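Local coordinates for protein lysyl oxidase (Pichia pastoris, PDB 1W7C) that probably catalyses the oxidative deamination of primary amines, lysine side chains of proteins among them, using a copper ion and a topaquinone cofactor in each subunit, at residues A68-D73 with R330-E334; I20-L24 with I58-P63; D169-A175 with Y190-N196. All coordinates share one frame; numbering follows the deposited sequence.

Contact 1: residues A68-D73 with R330-E334; sequences ALTYLD and RIVYE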
ATOM      1  N   ALA A  68      20.528 -16.489  24.214  1.00 16.12           N
ATOM      2  CA  ALA A  68      19.914 -17.080  23.028  1.00 17.43           C
ATOM      3  C   ALA A  68      20.901 -17.100  21.876  1.00 16.24           C
ATOM      4  O   ALA A  68      20.995 -18.101  21.165  1.00 16.86           O
ATOM      5  CB  ALA A  68      18.680 -16.302  22.636  1.00 18.81           C
ATOM      6  N   LEU A  69      21.580 -15.974  21.640  1.00 18.35           N
ATOM      7  CA  LEU A  69      22.519 -15.917  20.528  1.00 16.37           C
ATOM      8  C   LEU A  69      23.701 -16.857  20.713  1.00 17.47           C
ATOM      9  O   LEU A  69      24.146 -17.479  19.755  1.00 18.42           O
ATOM     10  CB  LEU A  69      23.004 -14.481  20.309  1.00 17.76           C
ATOM     11  CG  LEU A  69      21.935 -13.531  19.724  1.00 18.36           C
ATOM     12  CD1 LEU A  69      22.588 -12.214  19.448  1.00 22.98           C
ATOM     13  CD2 LEU A  69      21.291 -14.043  18.476  1.00 25.17           C
ATOM     14  N   THR A  70      24.185 -17.008  21.950  1.00 20.35           N
ATOM     15  CA  THR A  70      25.270 -17.935  22.228  1.00 19.42           C
ATOM     16  C   THR A  70      24.822 -19.367  21.868  1.00 17.94           C
ATOM     17  O   THR A  70      25.551 -20.146  21.262  1.00 18.96           O
ATOM     18  CB  THR A  70      25.722 -17.810  23.689  1.00 24.82           C
ATOM     19  OG1 THR A  70      26.159 -16.451  23.935  1.00 26.56           O
ATOM     20  CG2 THR A  70      26.951 -18.648  23.977  1.00 32.66           C
ATOM     21  N   TYR A  71      23.592 -19.713  22.217  1.00 18.35           N
ATOM     22  CA  TYR A  71      23.018 -20.996  21.837  1.00 17.48           C
ATOM     23  C   TYR A  71      22.882 -21.166  20.315  1.00 16.23           C
ATOM     24  O   TYR A  71      23.262 -22.181  19.759  1.00 18.64           O
ATOM     25  CB  TYR A  71      21.652 -21.173  22.524  1.00 17.03           C
ATOM     26  CG  TYR A  71      20.895 -22.364  22.033  1.00 17.37           C
ATOM     27  CD1 TYR A  71      21.333 -23.650  22.307  1.00 17.66           C
ATOM     28  CD2 TYR A  71      19.734 -22.207  21.306  1.00 17.32           C
ATOM     29  CE1 TYR A  71      20.668 -24.754  21.850  1.00 22.69           C
ATOM     30  CE2 TYR A  71      19.038 -23.311  20.848  1.00 18.47           C
ATOM     31  CZ  TYR A  71      19.514 -24.580  21.095  1.00 18.17           C
ATOM     32  OH  TYR A  71      18.824 -25.635  20.630  1.00 21.00           O
ATOM     33  N   LEU A  72      22.320 -20.168  19.638  1.00 17.76           N
ATOM     34  CA  LEU A  72      22.059 -20.267  18.204  1.00 19.02           C
ATOM     35  C   LEU A  72      23.307 -20.273  17.359  1.00 17.89           C
ATOM     36  O   LEU A  72      23.353 -20.976  16.350  1.00 18.61           O
ATOM     37  CB  LEU A  72      21.188 -19.091  17.737  1.00 17.08           C
ATOM     38  CG  LEU A  72      19.779 -19.049  18.339  1.00 17.40           C
ATOM     39  CD1 LEU A  72      19.085 -17.766  17.936  1.00 18.86           C
ATOM     40  CD2 LEU A  72      18.939 -20.247  17.934  1.00 19.65           C
ATOM     41  N   ASP A  73      24.307 -19.488  17.778  1.00 19.05           N
ATOM     42  CA  ASP A  73      25.436 -19.138  16.920  1.00 18.93           C
ATOM     43  C   ASP A  73      26.797 -19.671  17.375  1.00 22.09           C
ATOM     44  O   ASP A  73      27.709 -19.770  16.559  1.00 23.25           O
ATOM     45  CB  ASP A  73      25.560 -17.619  16.807  1.00 19.30           C
ATOM     46  CG  ASP A  73      24.434 -16.977  16.065  1.00 20.02           C
ATOM     47  OD1 ASP A  73      23.643 -17.676  15.348  1.00 23.76           O
ATOM     48  OD2 ASP A  73      24.347 -15.745  16.127  1.00 23.87           O
ATOM     49  N   ARG A 330      21.111 -14.126   9.799  1.00 15.66           N
ATOM     50  CA  ARG A 330      20.042 -13.508  10.553  1.00 15.03           C
ATOM     51  C   ARG A 330      19.941 -12.032  10.179  1.00 14.27           C
ATOM     52  O   ARG A 330      20.929 -11.319  10.223  1.00 15.69           O
ATOM     53  CB  ARG A 330      20.328 -13.591  12.049  1.00 15.59           C
ATOM     54  CG  ARG A 330      19.272 -12.992  12.908  1.00 15.12           C
ATOM     55  CD  ARG A 330      19.593 -13.008  14.409  1.00 16.16           C
ATOM     56  NE  ARG A 330      19.872 -14.392  14.786  1.00 16.91           N
ATOM     57  CZ  ARG A 330      21.068 -14.935  15.030  1.00 16.85           C
ATOM     58  NH1 ARG A 330      22.153 -14.197  15.170  1.00 17.62           N
ATOM     59  NH2 ARG A 330      21.140 -16.246  15.194  1.00 18.81           N
ATOM     60  N   ILE A 331      18.739 -11.608   9.834  1.00 14.04           N
ATOM     61  CA  ILE A 331      18.425 -10.190   9.688  1.00 14.29           C
ATOM     62  C   ILE A 331      17.599  -9.618  10.837  1.00 14.33           C
ATOM     63  O   ILE A 331      17.706  -8.436  11.111  1.00 14.48           O
ATOM     64  CB  ILE A 331      17.777  -9.874   8.336  1.00 16.90           C
ATOM     65  CG1 ILE A 331      16.452 -10.587   8.132  1.00 16.73           C
ATOM     66  CG2 ILE A 331      18.748 -10.136   7.178  1.00 19.03           C
ATOM     67  CD1 ILE A 331      15.593  -9.970   7.080  1.00 17.99           C
ATOM     68  N   VAL A 332      16.790 -10.457  11.487  1.00 14.31           N
ATOM     69  CA  VAL A 332      15.937  -9.968  12.590  1.00 14.58           C
ATOM     70  C   VAL A 332      15.960 -11.033  13.704  1.00 14.53           C
ATOM     71  O   VAL A 332      15.588 -12.179  13.482  1.00 15.56           O
ATOM     72  CB  VAL A 332      14.461  -9.755  12.125  1.00 13.69           C
ATOM     73  CG1 VAL A 332      13.563  -9.420  13.331  1.00 16.25           C
ATOM     74  CG2 VAL A 332      14.359  -8.711  11.049  1.00 15.05           C
ATOM     75  N   TYR A 333      16.379 -10.612  14.895  1.00 13.92           N
ATOM     76  CA  TYR A 333      16.373 -11.499  16.041  1.00 14.47           C
ATOM     77  C   TYR A 333      14.947 -11.792  16.521  1.00 13.57           C
ATOM     78  O   TYR A 333      14.591 -12.943  16.752  1.00 14.08           O
ATOM     79  CB  TYR A 333      17.252 -10.961  17.186  1.00 14.29           C
ATOM     80  CG  TYR A 333      17.075 -11.840  18.432  1.00 14.34           C
ATOM     81  CD1 TYR A 333      17.627 -13.104  18.482  1.00 16.69           C
ATOM     82  CD2 TYR A 333      16.324 -11.408  19.523  1.00 14.82           C
ATOM     83  CE1 TYR A 333      17.398 -13.940  19.569  1.00 16.39           C
ATOM     84  CE2 TYR A 333      16.093 -12.215  20.612  1.00 16.34           C
ATOM     85  CZ  TYR A 333      16.640 -13.491  20.625  1.00 15.48           C
ATOM     86  OH  TYR A 333      16.396 -14.328  21.672  1.00 16.53           O
ATOM     87  N   GLU A 334      14.160 -10.721  16.651  1.00 13.70           N
ATOM     88  CA  GLU A 334      12.783 -10.784  17.137  1.00 14.12           C
ATOM     89  C   GLU A 334      11.935  -9.813  16.352  1.00 12.41           C
ATOM     90  O   GLU A 334      12.325  -8.651  16.218  1.00 13.41           O
ATOM     91  CB  GLU A 334      12.740 -10.386  18.622  1.00 14.68           C
ATOM     92  CG  GLU A 334      11.328 -10.356  19.203  1.00 15.03           C
ATOM     93  CD  GLU A 334      11.225  -9.972  20.666  1.00 15.54           C
ATOM     94  OE1 GLU A 334      10.074  -9.912  21.142  1.00 16.19           O
ATOM     95  OE2 GLU A 334      12.270  -9.731  21.336  1.00 14.77           O
TER
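R330 meets D73 by leaving its backbone with CG anti to N (chi1 -179°), running on extended, and then bending at chi3 (-55°), which brings the guanidinium up to the C-terminal turn of helix 65-73. There it grips the carboxylate end-on with two nitrogens: NH1 donates to OD2 of D73 over 2.9 Å, on the syn side, and NH2 donates to OD1 of the same residue, also at 2.9 Å. Both oxygens lie close to the guanidinium plane, and the two flat groups are only 29° apart, so each fixes the rotation of the other. L69 supplies an apolar cover: its CD2 sits over one face of the guanidinium, 3.4 Å from R330 NH1. From another direction L72 CD1 comes within 3.7 Å of R330 NH2. The same L69 methyl also touches the ring of Y333, CD2 to CD1 at 3.8 Å, while A68, small enough to let the tyrosine close in, puts its CB 3.2 Å from Y333 OH. That hydroxyl bonds to W21, and the Y333 side chain lies about 4 Å from those of D497 and D499, which bind a calcium ion. R330 NE holds a second acid, D323 of strand 318-326. A methionine in place of R330 would probably leave D73 and D323 without their shared positive mate. The chemistry implies a bidentate salt bridge between helix 65-73 and strand 329-344 of the enzyme domain, in which two acids and the partly negative C-terminal end of the helix are likely to keep the arginine charged.

Contact 2: residues I20-L24 with I58-P63; sequences IWTSL and IETLKP
Residues 20-24 and 58-63 run in opposite directions, W21 beside K62 and S23 beside T60, each pair of CA atoms 5.5 Å apart, and side chains and waters join the two backbones. T60 makes the direct bond: its OG1, set beside its own backbone N (chi1 -62°), donates to T22 O at 2.8 Å, tilted 19° from the carbonyl plane. R81 also binds that carbonyl. One water accepts from both L24 N and T60 N; a second donates to W21 O and accepts a weak bond from K62 NZ; a third donates to P63 O and takes a weak bond from W21 NE1, whose stronger partner is Y333. Apolar contacts close the two ends. L24 lays its branched end against the strand, CD1 3.7 Å from I58 CG2, under helix 26-39. At the other end P63, which has no N-H to bury, lays CD against the I20 carbonyl, 3.2 Å from I20 O, and makes its apolar contact through CG, 4.1 Å from I20 CB. I20 in turn places CG1 over the centre of the W21 indole, which stacks on Y322. A threonine suits the middle, since its short branch carries a hydroxyl straight to the facing carbonyl. Polar groups in the middle are thus met by hydroxyl and water, between hydrophobic ends, in a seam joining the segment before helix 26-39 to strand 53-61 and the residues that follow it.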
ATOM      1  N   ILE A  20      13.572 -22.243  21.429  1.00 14.75           N
ATOM      2  CA  ILE A  20      13.715 -21.837  22.813  1.00 16.18           C
ATOM      3  C   ILE A  20      12.713 -20.755  23.221  1.00 16.58           C
ATOM      4  O   ILE A  20      12.703 -20.316  24.369  1.00 17.09           O
ATOM      5  CB  ILE A  20      15.175 -21.364  23.081  1.00 16.42           C
ATOM      6  CG1 ILE A  20      15.607 -20.272  22.083  1.00 17.84           C
ATOM      7  CG2 ILE A  20      16.106 -22.577  22.992  1.00 18.83           C
ATOM      8  CD1 ILE A  20      16.889 -19.572  22.448  1.00 17.62           C
ATOM      9  N   TRP A  21      11.887 -20.322  22.265  1.00 14.83           N
ATOM     10  CA  TRP A  21      10.873 -19.313  22.511  1.00 15.31           C
ATOM     11  C   TRP A  21       9.475 -19.909  22.606  1.00 15.34           C
ATOM     12  O   TRP A  21       8.523 -19.157  22.802  1.00 16.71           O
ATOM     13  CB  TRP A  21      10.913 -18.222  21.412  1.00 15.91           C
ATOM     14  CG  TRP A  21      12.275 -17.698  21.148  1.00 15.03           C
ATOM     15  CD1 TRP A  21      12.903 -16.699  21.815  1.00 16.75           C
ATOM     16  CD2 TRP A  21      13.204 -18.168  20.169  1.00 15.28           C
ATOM     17  NE1 TRP A  21      14.158 -16.492  21.305  1.00 16.89           N
ATOM     18  CE2 TRP A  21      14.381 -17.403  20.309  1.00 16.36           C
ATOM     19  CE3 TRP A  21      13.176 -19.176  19.199  1.00 17.11           C
ATOM     20  CZ2 TRP A  21      15.466 -17.558  19.474  1.00 18.16           C
ATOM     21  CZ3 TRP A  21      14.267 -19.342  18.382  1.00 17.53           C
ATOM     22  CH2 TRP A  21      15.410 -18.553  18.531  1.00 18.44           C
ATOM     23  N   THR A  22       9.356 -21.222  22.448  1.00 15.68           N
ATOM     24  CA  THR A  22       8.044 -21.807  22.278  1.00 15.65           C
ATOM     25  C   THR A  22       7.232 -21.782  23.574  1.00 15.55           C
ATOM     26  O   THR A  22       7.793 -21.770  24.684  1.00 15.96           O
ATOM     27  CB  THR A  22       8.214 -23.249  21.726  1.00 15.42           C
ATOM     28  OG1 THR A  22       7.001 -23.678  21.118  1.00 15.87           O
ATOM     29  CG2 THR A  22       8.534 -24.256  22.845  1.00 17.55           C
ATOM     30  N   SER A  23       5.907 -21.809  23.412  1.00 15.08           N
ATOM     31  CA  SER A  23       5.012 -21.801  24.564  1.00 16.28           C
ATOM     32  C   SER A  23       5.238 -23.026  25.424  1.00 16.34           C
ATOM     33  O   SER A  23       5.796 -24.041  24.980  1.00 16.83           O
ATOM     34  CB  SER A  23       3.543 -21.743  24.121  1.00 15.45           C
ATOM     35  OG  SER A  23       3.138 -22.958  23.498  1.00 16.27           O
ATOM     36  N   LEU A  24       4.819 -22.933  26.677  1.00 16.69           N
ATOM     37  CA  LEU A  24       4.924 -24.073  27.574  1.00 17.04           C
ATOM     38  C   LEU A  24       4.099 -25.255  27.083  1.00 18.15           C
ATOM     39  O   LEU A  24       2.993 -25.113  26.568  1.00 19.37           O
ATOM     40  CB  LEU A  24       4.489 -23.688  28.971  1.00 17.57           C
ATOM     41  CG  LEU A  24       5.337 -22.631  29.678  1.00 18.79           C
ATOM     42  CD1 LEU A  24       4.683 -22.323  31.006  1.00 19.55           C
ATOM     43  CD2 LEU A  24       6.788 -23.099  29.844  1.00 19.16           C
ATOM     44  N   ILE A  58       0.156 -18.607  33.215  1.00 16.96           N
ATOM     45  CA  ILE A  58       1.387 -19.380  33.272  1.00 16.06           C
ATOM     46  C   ILE A  58       1.902 -19.527  31.845  1.00 16.16           C
ATOM     47  O   ILE A  58       1.231 -20.142  31.021  1.00 17.23           O
ATOM     48  CB  ILE A  58       1.171 -20.798  33.853  1.00 19.01           C
ATOM     49  CG1 ILE A  58       0.588 -20.745  35.262  1.00 19.38           C
ATOM     50  CG2 ILE A  58       2.498 -21.542  33.832  1.00 19.70           C
ATOM     51  CD1 ILE A  58       0.197 -22.108  35.827  1.00 20.14           C
ATOM     52  N   GLU A  59       3.043 -18.901  31.565  1.00 16.24           N
ATOM     53  CA  GLU A  59       3.583 -18.903  30.212  1.00 15.61           C
ATOM     54  C   GLU A  59       5.104 -18.917  30.194  1.00 15.90           C
ATOM     55  O   GLU A  59       5.755 -18.710  31.211  1.00 16.86           O
ATOM     56  CB  GLU A  59       3.071 -17.708  29.409  1.00 15.42           C
ATOM     57  CG  GLU A  59       3.611 -16.384  29.896  1.00 16.35           C
ATOM     58  CD  GLU A  59       3.451 -15.240  28.906  1.00 19.85           C
ATOM     59  OE1 GLU A  59       2.973 -15.458  27.771  1.00 19.24           O
ATOM     60  OE2 GLU A  59       3.844 -14.120  29.300  1.00 18.06           O
ATOM     61  N   THR A  60       5.667 -19.144  29.003  1.00 16.57           N
ATOM     62  CA  THR A  60       7.116 -19.100  28.851  1.00 16.60           C
ATOM     63  C   THR A  60       7.671 -17.721  29.157  1.00 16.05           C
ATOM     64  O   THR A  60       7.175 -16.728  28.628  1.00 17.33           O
ATOM     65  CB  THR A  60       7.480 -19.480  27.443  1.00 17.71           C
ATOM     66  OG1 THR A  60       7.048 -20.828  27.212  1.00 17.21           O
ATOM     67  CG2 THR A  60       8.996 -19.447  27.229  1.00 18.11           C
ATOM     68  N   LEU A  61       8.690 -17.664  30.013  1.00 17.30           N
ATOM     69  CA  LEU A  61       9.512 -16.476  30.163  1.00 17.72           C
ATOM     70  C   LEU A  61      10.657 -16.648  29.174  1.00 16.30           C
ATOM     71  O   LEU A  61      11.541 -17.488  29.388  1.00 18.03           O
ATOM     72  CB  LEU A  61      10.029 -16.356  31.599  1.00 18.16           C
ATOM     73  CG  LEU A  61      10.909 -15.152  31.865  1.00 17.46           C
ATOM     74  CD1 LEU A  61      10.154 -13.847  31.698  1.00 18.10           C
ATOM     75  CD2 LEU A  61      11.477 -15.251  33.281  1.00 20.27           C
ATOM     76  N   LYS A  62      10.620 -15.900  28.082  1.00 16.98           N
ATOM     77  CA  LYS A  62      11.534 -16.159  26.959  1.00 16.97           C
ATOM     78  C   LYS A  62      12.989 -15.877  27.375  1.00 16.35           C
ATOM     79  O   LYS A  62      13.264 -15.055  28.248  1.00 17.33           O
ATOM     80  CB  LYS A  62      11.160 -15.325  25.747  1.00 20.62           C
ATOM     81  CG  LYS A  62       9.872 -15.822  25.070  1.00 23.76           C
ATOM     82  CD  LYS A  62       9.554 -15.015  23.867  1.00 31.73           C
ATOM     83  CE  LYS A  62       8.244 -15.423  23.254  1.00 27.08           C
ATOM     84  NZ  LYS A  62       7.076 -14.985  24.090  1.00 26.78           N
ATOM     85  N   PRO A  63      13.936 -16.573  26.755  1.00 17.22           N
ATOM     86  CA  PRO A  63      15.340 -16.335  27.071  1.00 16.69           C
ATOM     87  C   PRO A  63      15.802 -14.908  26.792  1.00 16.35           C
ATOM     88  O   PRO A  63      15.238 -14.223  25.978  1.00 17.01           O
ATOM     89  CB  PRO A  63      16.067 -17.342  26.181  1.00 21.28           C
ATOM     90  CG  PRO A  63      15.096 -18.456  25.982  1.00 21.74           C
ATOM     91  CD  PRO A  63      13.769 -17.690  25.808  1.00 19.68           C
TER
HETATM   92  O   HOH W   1      14.339 -13.999  23.357  1.00 18.28           O
HETATM   93  O   HOH W   2       6.707 -17.933  24.291  1.00 47.16           O
HETATM   94  O   HOH W   3       3.703 -20.180  27.119  1.00 16.44           O

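Contact 3: residues D169-A175 with Y190-N196; sequences DMGCHSA and YGTCNIN
Strands 170-174 and 190-195 run antiparallel, their axes 4.5 Å apart at 157°, as the two arms of a beta hairpin. G171 with N194 and H173 with T192 are hydrogen-bonded pairs; M170 with I195, C172 with C193, and S174 with G191 are non-hydrogen-bonded ones. The ladder continues past the strands, where A175 N donates to Y190 O at 2.8 Å and N196 N to D169 O at 2.9 Å. The close approach of C172 and C193 allows a cross-strand disulfide, SG to SG 2.1 Å, with a right-handed chi3 of 102°. Beside it M170 brings SD to 4.1 Å from C193 CB. On the other face H173 reaches diagonally: its NE2 donates to N194 OD1 over a short 2.6 Å, nearly straight and in the plane of the imidazole, but approaching 47° above the amide carbonyl plane. N194 ND2 bonds to E202 O, which sets the amide with its oxygen to the histidine. T192 lies alongside H173 and keeps CG2 3.7 Å from its NE2, while T192 OG1 bonds to F209 O. G191 passes close under H173 O, where a side chain would probably collide with that oxygen, so a glycine suits the place. Two waters close the D169 end, one bridging D169 O to N196 O, the other M170 O to N196 ND2. In the sheet, strand 187-195 lies between strand 170-180 and strand 209-214; helix 136-150 covers C172 and S174, helix 153-163 packs on M170 and I195, and the rings of H173 and F350 meet with their planes steeply inclined.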
ATOM      1  N   ASP A 169     -34.146  -6.640  27.728  1.00 24.34           N
ATOM      2  CA  ASP A 169     -33.859  -6.511  26.302  1.00 23.66           C
ATOM      3  C   ASP A 169     -32.649  -5.629  26.015  1.00 21.44           C
ATOM      4  O   ASP A 169     -32.383  -5.314  24.858  1.00 21.87           O
ATOM      5  CB  ASP A 169     -35.091  -5.930  25.576  1.00 23.20           C
ATOM      6  CG  ASP A 169     -36.259  -6.857  25.571  1.00 31.09           C
ATOM      7  OD1 ASP A 169     -36.104  -8.008  26.002  1.00 38.13           O
ATOM      8  OD2 ASP A 169     -37.370  -6.512  25.132  1.00 36.41           O
ATOM      9  N   MET A 170     -31.925  -5.223  27.052  1.00 23.40           N
ATOM     10  CA  MET A 170     -30.705  -4.439  26.902  1.00 20.89           C
ATOM     11  C   MET A 170     -29.583  -5.057  27.739  1.00 22.74           C
ATOM     12  O   MET A 170     -29.805  -5.936  28.584  1.00 23.13           O
ATOM     13  CB  MET A 170     -30.968  -2.970  27.284  1.00 22.28           C
ATOM     14  CG  MET A 170     -31.107  -2.723  28.790  1.00 24.17           C
ATOM     15  SD  MET A 170     -31.600  -1.063  29.212  1.00 25.86           S
ATOM     16  CE  MET A 170     -33.285  -0.997  28.521  1.00 25.14           C
ATOM     17  N   GLY A 171     -28.381  -4.570  27.501  1.00 20.67           N
ATOM     18  CA  GLY A 171     -27.224  -4.988  28.251  1.00 20.90           C
ATOM     19  C   GLY A 171     -26.403  -3.779  28.640  1.00 21.52           C
ATOM     20  O   GLY A 171     -26.006  -2.960  27.799  1.00 21.23           O
ATOM     21  N   CYS A 172     -26.130  -3.662  29.930  1.00 22.67           N
ATOM     22  CA  CYS A 172     -25.407  -2.518  30.458  1.00 22.55           C
ATOM     23  C   CYS A 172     -24.027  -2.992  30.891  1.00 21.19           C
ATOM     24  O   CYS A 172     -23.865  -4.129  31.373  1.00 22.76           O
ATOM     25  CB  CYS A 172     -26.213  -1.876  31.604  1.00 24.08           C
ATOM     26  SG  CYS A 172     -27.916  -1.426  31.080  1.00 26.67           S
ATOM     27  N   HIS A 173     -23.039  -2.135  30.679  1.00 19.31           N
ATOM     28  CA  HIS A 173     -21.627  -2.515  30.764  1.00 20.22           C
ATOM     29  C   HIS A 173     -20.744  -1.264  30.939  1.00 18.57           C
ATOM     30  O   HIS A 173     -21.210  -0.136  30.832  1.00 20.46           O
ATOM     31  CB  HIS A 173     -21.216  -3.293  29.508  1.00 20.32           C
ATOM     32  CG  HIS A 173     -21.487  -2.557  28.241  1.00 21.76           C
ATOM     33  ND1 HIS A 173     -20.494  -1.972  27.497  1.00 26.19           N
ATOM     34  CD2 HIS A 173     -22.649  -2.284  27.599  1.00 25.41           C
ATOM     35  CE1 HIS A 173     -21.026  -1.359  26.453  1.00 28.34           C
ATOM     36  NE2 HIS A 173     -22.333  -1.530  26.493  1.00 24.44           N
ATOM     37  N   SER A 174     -19.485  -1.504  31.270  1.00 19.22           N
ATOM     38  CA  SER A 174     -18.566  -0.498  31.784  1.00 19.22           C
ATOM     39  C   SER A 174     -17.488  -0.146  30.749  1.00 17.72           C
ATOM     40  O   SER A 174     -16.988  -1.005  30.021  1.00 18.30           O
ATOM     41  CB  SER A 174     -17.901  -1.048  33.055  1.00 22.15           C
ATOM     42  OG  SER A 174     -18.849  -1.269  34.080  1.00 23.74           O
ATOM     43  N   ALA A 175     -17.080   1.118  30.751  1.00 17.83           N
ATOM     44  CA  ALA A 175     -16.032   1.643  29.864  1.00 18.07           C
ATOM     45  C   ALA A 175     -14.659   1.201  30.350  1.00 15.88           C
ATOM     46  O   ALA A 175     -14.434   1.017  31.553  1.00 17.77           O
ATOM     47  CB  ALA A 175     -16.095   3.140  29.808  1.00 18.14           C
ATOM     48  N   TYR A 190     -17.203   4.661  34.084  1.00 19.05           N
ATOM     49  CA  TYR A 190     -18.415   5.028  33.389  1.00 19.33           C
ATOM     50  C   TYR A 190     -18.974   3.785  32.693  1.00 19.46           C
ATOM     51  O   TYR A 190     -18.317   2.759  32.586  1.00 19.11           O
ATOM     52  CB  TYR A 190     -18.133   6.132  32.372  1.00 19.29           C
ATOM     53  CG  TYR A 190     -17.857   7.486  33.010  1.00 18.42           C
ATOM     54  CD1 TYR A 190     -16.580   7.833  33.421  1.00 18.04           C
ATOM     55  CD2 TYR A 190     -18.865   8.422  33.203  1.00 19.78           C
ATOM     56  CE1 TYR A 190     -16.323   9.062  33.992  1.00 19.56           C
ATOM     57  CE2 TYR A 190     -18.608   9.680  33.762  1.00 20.21           C
ATOM     58  CZ  TYR A 190     -17.334   9.991  34.147  1.00 19.58           C
ATOM     59  OH  TYR A 190     -17.102  11.235  34.691  1.00 22.34           O
ATOM     60  N   GLY A 191     -20.204   3.896  32.230  1.00 19.64           N
ATOM     61  CA  GLY A 191     -20.858   2.812  31.530  1.00 20.95           C
ATOM     62  C   GLY A 191     -22.039   3.262  30.705  1.00 17.75           C
ATOM     63  O   GLY A 191     -22.441   4.438  30.758  1.00 19.24           O
ATOM     64  N   THR A 192     -22.543   2.331  29.895  1.00 19.38           N
ATOM     65  CA  THR A 192     -23.720   2.599  29.092  1.00 18.88           C
ATOM     66  C   THR A 192     -24.528   1.344  28.899  1.00 19.07           C
ATOM     67  O   THR A 192     -24.156   0.278  29.403  1.00 20.77           O
ATOM     68  CB  THR A 192     -23.315   3.222  27.729  1.00 19.71           C
ATOM     69  OG1 THR A 192     -24.471   3.781  27.090  1.00 19.11           O
ATOM     70  CG2 THR A 192     -22.744   2.169  26.754  1.00 19.16           C
ATOM     71  N   CYS A 193     -25.631   1.473  28.168  1.00 19.82           N
ATOM     72  CA  CYS A 193     -26.467   0.339  27.821  1.00 20.89           C
ATOM     73  C   CYS A 193     -26.663   0.269  26.306  1.00 21.89           C
ATOM     74  O   CYS A 193     -26.743   1.296  25.626  1.00 19.89           O
ATOM     75  CB  CYS A 193     -27.846   0.452  28.491  1.00 22.70           C
ATOM     76  SG  CYS A 193     -27.829   0.532  30.288  1.00 24.97           S
ATOM     77  N   ASN A 194     -26.751  -0.955  25.794  1.00 21.44           N
ATOM     78  CA  ASN A 194     -26.969  -1.199  24.379  1.00 19.18           C
ATOM     79  C   ASN A 194     -28.112  -2.193  24.223  1.00 19.25           C
ATOM     80  O   ASN A 194     -28.309  -3.067  25.088  1.00 21.86           O
ATOM     81  CB  ASN A 194     -25.715  -1.796  23.721  1.00 19.87           C
ATOM     82  CG  ASN A 194     -24.526  -0.861  23.771  1.00 21.55           C
ATOM     83  OD1 ASN A 194     -24.060  -0.490  24.851  1.00 25.91           O
ATOM     84  ND2 ASN A 194     -23.991  -0.522  22.603  1.00 21.25           N
ATOM     85  N   ILE A 195     -28.868  -2.079  23.141  1.00 21.00           N
ATOM     86  CA  ILE A 195     -29.974  -3.006  22.895  1.00 20.31           C
ATOM     87  C   ILE A 195     -29.403  -4.409  22.592  1.00 19.36           C
ATOM     88  O   ILE A 195     -28.427  -4.533  21.856  1.00 21.36           O
ATOM     89  CB  ILE A 195     -30.847  -2.513  21.708  1.00 20.45           C
ATOM     90  CG1 ILE A 195     -31.357  -1.073  21.925  1.00 22.76           C
ATOM     91  CG2 ILE A 195     -31.977  -3.495  21.438  1.00 21.96           C
ATOM     92  CD1 ILE A 195     -32.326  -0.905  23.033  1.00 28.02           C
ATOM     93  N   ASN A 196     -30.005  -5.451  23.152  1.00 21.84           N
ATOM     94  CA  ASN A 196     -29.582  -6.819  22.854  1.00 20.46           C
ATOM     95  C   ASN A 196     -29.969  -7.180  21.434  1.00 20.54           C
ATOM     96  O   ASN A 196     -31.062  -6.845  20.976  1.00 22.46           O
ATOM     97  CB  ASN A 196     -30.260  -7.859  23.762  1.00 23.41           C
ATOM     98  CG  ASN A 196     -29.915  -7.714  25.217  1.00 24.99           C
ATOM     99  OD1 ASN A 196     -28.912  -7.108  25.589  1.00 25.45           O
ATOM    100  ND2 ASN A 196     -30.749  -8.302  26.065  1.00 26.43           N
TER
HETATM  101  O   HOH W   4     -33.307  -6.479  22.563  1.00 26.77           O
HETATM  102  O   HOH W   5     -28.695  -8.600  28.516  1.00 51.08           O

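Contacts 1 and 2 belong together: their centres are 16 Å apart, and strand 53-61 leads into helix 65-73. They touch through Y333 OH and W21 NE1, 3.1 Å apart in a probable hydrogen bond, through A68 CB and I20 CD1 at 3.7 Å, and through L72 CD1 and W21 CH2 at 3.8 Å. Contact 1 lies by the calcium ion, about 6 Å from the side chain of Y333, while that of S23 in contact 2 is about 4 Å from a bound magnesium ion. Contact 3 stands apart, its centre 48 Å from that of contact 1 and 38 Å from that of contact 2, in a separate sheet away from the copper, topaquinone and calcium sites.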